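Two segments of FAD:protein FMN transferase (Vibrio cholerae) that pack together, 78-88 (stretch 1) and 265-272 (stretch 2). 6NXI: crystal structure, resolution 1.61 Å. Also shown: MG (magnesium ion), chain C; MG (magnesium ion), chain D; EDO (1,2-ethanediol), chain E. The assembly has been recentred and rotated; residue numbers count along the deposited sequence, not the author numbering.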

# COMPACT_ATOMS: atom_id res chain seq x y z
N LEU A 78 8.59 0.56 13.64
CA LEU A 78 7.94 -0.44 14.51
C LEU A 78 6.42 -0.45 14.24
O LEU A 78 5.88 -1.54 14.07
N THR A 79 5.77 0.71 14.17
CA THR A 79 4.32 0.82 13.96
C THR A 79 3.97 0.13 12.64
O THR A 79 2.97 -0.61 12.61
N VAL A 80 4.73 0.38 11.58
CA VAL A 80 4.42 -0.18 10.24
C VAL A 80 4.67 -1.68 10.22
O VAL A 80 3.82 -2.44 9.75
N VAL A 81 5.74 -2.15 10.85
CA VAL A 81 5.99 -3.61 10.86
C VAL A 81 4.92 -4.33 11.71
O VAL A 81 4.43 -5.38 11.31
N LYS A 82 4.52 -3.74 12.83
CA LYS A 82 3.46 -4.34 13.67
C LYS A 82 2.16 -4.49 12.87
O LYS A 82 1.50 -5.54 12.99
N GLU A 83 1.83 -3.47 12.10
CA GLU A 83 0.60 -3.46 11.28
C GLU A 83 0.78 -4.52 10.19
O GLU A 83 -0.13 -5.28 9.96
N ALA A 84 1.95 -4.64 9.62
CA ALA A 84 2.19 -5.67 8.59
C ALA A 84 1.95 -7.08 9.14
O ALA A 84 1.41 -8.00 8.41
N ILE A 85 2.44 -7.32 10.36
CA ILE A 85 2.25 -8.62 11.03
C ILE A 85 0.77 -8.83 11.34
O ILE A 85 0.28 -9.94 11.07
N ARG A 86 0.08 -7.81 11.85
CA ARG A 86 -1.35 -7.94 12.17
C ARG A 86 -2.12 -8.30 10.90
O ARG A 86 -3.01 -9.18 10.96
N LEU A 87 -1.79 -7.63 9.79
CA LEU A 87 -2.56 -7.85 8.56
C LEU A 87 -2.16 -9.18 7.93
O LEU A 87 -2.98 -9.79 7.24
N ASN A 88 -0.96 -9.64 8.19
CA ASN A 88 -0.58 -11.02 7.81
C ASN A 88 -1.58 -11.99 8.47
O ASN A 88 -2.09 -12.87 7.77
N CYS A 265 -4.70 5.09 6.02
CA CYS A 265 -4.19 4.76 4.68
C CYS A 265 -3.20 3.60 4.78
O CYS A 265 -3.23 2.70 3.95
N MET A 266 -2.38 3.58 5.79
CA MET A 266 -1.47 2.42 6.02
C MET A 266 -2.28 1.12 6.01
O MET A 266 -1.94 0.12 5.28
N THR A 267 -3.36 1.08 6.76
CA THR A 267 -4.21 -0.12 6.91
C THR A 267 -4.90 -0.42 5.58
O THR A 267 -4.89 -1.61 5.15
N ALA A 268 -5.45 0.58 4.92
CA ALA A 268 -6.13 0.36 3.63
C ALA A 268 -5.14 -0.20 2.61
O ALA A 268 -5.51 -1.13 1.88
N ASP A 269 -3.90 0.30 2.63
CA ASP A 269 -2.84 -0.11 1.67
C ASP A 269 -2.52 -1.58 1.84
O ASP A 269 -2.51 -2.33 0.82
N GLY A 270 -2.21 -2.02 3.06
CA GLY A 270 -1.93 -3.43 3.36
C GLY A 270 -3.11 -4.31 2.99
O GLY A 270 -2.90 -5.39 2.38
N LEU A 271 -4.32 -3.88 3.32
CA LEU A 271 -5.53 -4.69 3.08
C LEU A 271 -5.78 -4.89 1.59
O LEU A 271 -6.07 -6.04 1.19
N ALA A 272 -5.60 -3.84 0.80
CA ALA A 272 -5.93 -3.96 -0.63
C ALA A 272 -5.03 -5.05 -1.24
O ALA A 272 -5.54 -5.88 -2.01

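The two helices run in broadly the same direction, with an angle of 41° between their axes and a closest axial approach of 10.2 Å, and together they bury 330 Å². Along the second helix, Cys265 is out of reach, and Met266 makes the first contact. Its CA-to-CB bond points toward stretch 1, and chi1 and chi2 (both t) extend the chain before chi3 (p) turns the methyl. SD thereby lies 3.9 Å from Val80 CG2, an apolar contact, while CE lies 3.7 Å from Glu83 CG and 4.4 Å from Thr79 CG2. Met266 loses 83 Å² to this packing, the largest share of any residue here.

Thr267 projects sideways, yet its m rotamer brings OG1 within 2.7 Å of Glu83 OE2, to which it donates the one hydrogen bond across the interface. Glu83 (t, p) points toward stretch 2, and its carboxylate is also held by Arg86: NE to OE1 and NH2 to OE2 are each 2.9 Å, with N-H...acceptor angles of 174° and 162°, a two-pronged salt bridge. Thr267 CG2 sits 3.8 Å from Arg86 NH2, at the guanidinium edge. A 1,2-ethanediol, probably from the crystallisation liquor, accepts hydrogen bonds from Arg86 NH1 to O1 (3.1 Å) and from Arg86 NH2 to O2 (2.8 Å).

Ala268 points away. Asp269 turns sideways and serves metal instead: its OD1 lies 2.6 Å and 2.2 Å from the MG ions of chains C and D, respectively, and its OD2 accepts a 2.6 Å hydrogen bond from the O of water 1.

Gly270 leaves space for Leu87 (m, t), whose CD1 approaches Gly270 CA to 3.8 Å; an ideal CB on Gly270 would clash with CD1 at 2.5 Å. Leu271 (m, t) starts sideways, but its end comes nearer, placing CD2 3.9 Å from Leu87 CD2. Ala272 is out of reach.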

# COMPACT_ATOMS: atom_id res chain seq x y z
CB LEU A 78 8.28 -0.11 15.97
CG LEU A 78 8.13 -1.23 16.99
CD1 LEU A 78 6.69 -1.72 17.08
CD2 LEU A 78 9.08 -2.35 16.72
CB THR A 79 3.87 2.28 14.01
OG1 THR A 79 4.22 2.74 15.33
CG2 THR A 79 2.39 2.43 13.72
CB VAL A 80 5.22 0.57 9.16
CG1 VAL A 80 5.05 -0.12 7.82
CG2 VAL A 80 4.81 2.04 9.14
CB VAL A 81 7.42 -3.97 11.30
CG1 VAL A 81 7.59 -5.47 11.41
CG2 VAL A 81 8.42 -3.41 10.30
CB LYS A 82 3.24 -3.50 14.91
CG LYS A 82 2.33 -4.14 15.94
CD LYS A 82 2.31 -3.37 17.25
CE LYS A 82 3.69 -3.00 17.76
NZ LYS A 82 4.41 -4.12 18.42
CB GLU A 83 0.32 -2.07 10.72
CG GLU A 83 -0.98 -2.03 9.95
CD GLU A 83 -2.27 -2.22 10.76
OE1 GLU A 83 -2.21 -2.51 12.01
OE2 GLU A 83 -3.34 -2.12 10.09
CB ALA A 84 3.59 -5.56 8.01
CB ILE A 85 3.17 -8.75 12.25
CG1 ILE A 85 4.62 -8.79 11.78
CG2 ILE A 85 2.80 -9.99 13.04
CD1 ILE A 85 5.59 -8.72 12.89
CB ARG A 86 -1.90 -6.65 12.76
CG ARG A 86 -3.32 -6.81 13.27
CD ARG A 86 -3.89 -5.49 13.72
NE ARG A 86 -4.22 -4.52 12.68
CZ ARG A 86 -5.40 -4.44 12.09
NH1 ARG A 86 -6.35 -5.29 12.41
NH2 ARG A 86 -5.63 -3.54 11.16
CB LEU A 87 -2.32 -6.68 7.59
CG LEU A 87 -2.89 -5.34 8.04
CD1 LEU A 87 -2.59 -4.26 7.02
CD2 LEU A 87 -4.38 -5.42 8.30
CB ASN A 88 0.87 -11.37 8.15
CG ASN A 88 1.16 -12.82 7.90
OD1 ASN A 88 1.00 -13.69 8.79
ND2 ASN A 88 1.65 -13.11 6.68
CB CYS A 265 -3.61 5.97 3.98
SG CYS A 265 -3.46 5.69 2.20
CB MET A 266 -0.76 2.57 7.36
CG MET A 266 0.03 1.35 7.69
SD MET A 266 0.92 1.38 9.25
CE MET A 266 -0.40 1.63 10.42
CB THR A 267 -5.17 0.04 8.07
OG1 THR A 267 -4.36 0.21 9.23
CG2 THR A 267 -6.05 -1.18 8.17
CB ALA A 268 -6.76 1.59 3.07
CB ASP A 269 -1.63 0.81 1.87
CG ASP A 269 -0.62 0.83 0.74
OD1 ASP A 269 -0.90 0.21 -0.32
OD2 ASP A 269 0.48 1.41 0.95
CB LEU A 271 -6.74 -4.04 3.74
CG LEU A 271 -6.83 -4.33 5.23
CD1 LEU A 271 -7.93 -3.49 5.83
CD2 LEU A 271 -7.07 -5.80 5.53
CB ALA A 272 -5.77 -2.62 -1.29
MG MG C . -0.58 -2.35 -0.44
MG MG D . -0.07 0.40 -2.30
C1 EDO E . -10.01 -4.89 10.40
O1 EDO E . -9.34 -5.42 11.53
C2 EDO E . -9.15 -4.23 9.42
O2 EDO E . -8.16 -3.44 10.02
O HOH W 1 1.92 0.89 -1.12
O HOH W 2 -2.45 -0.58 -2.59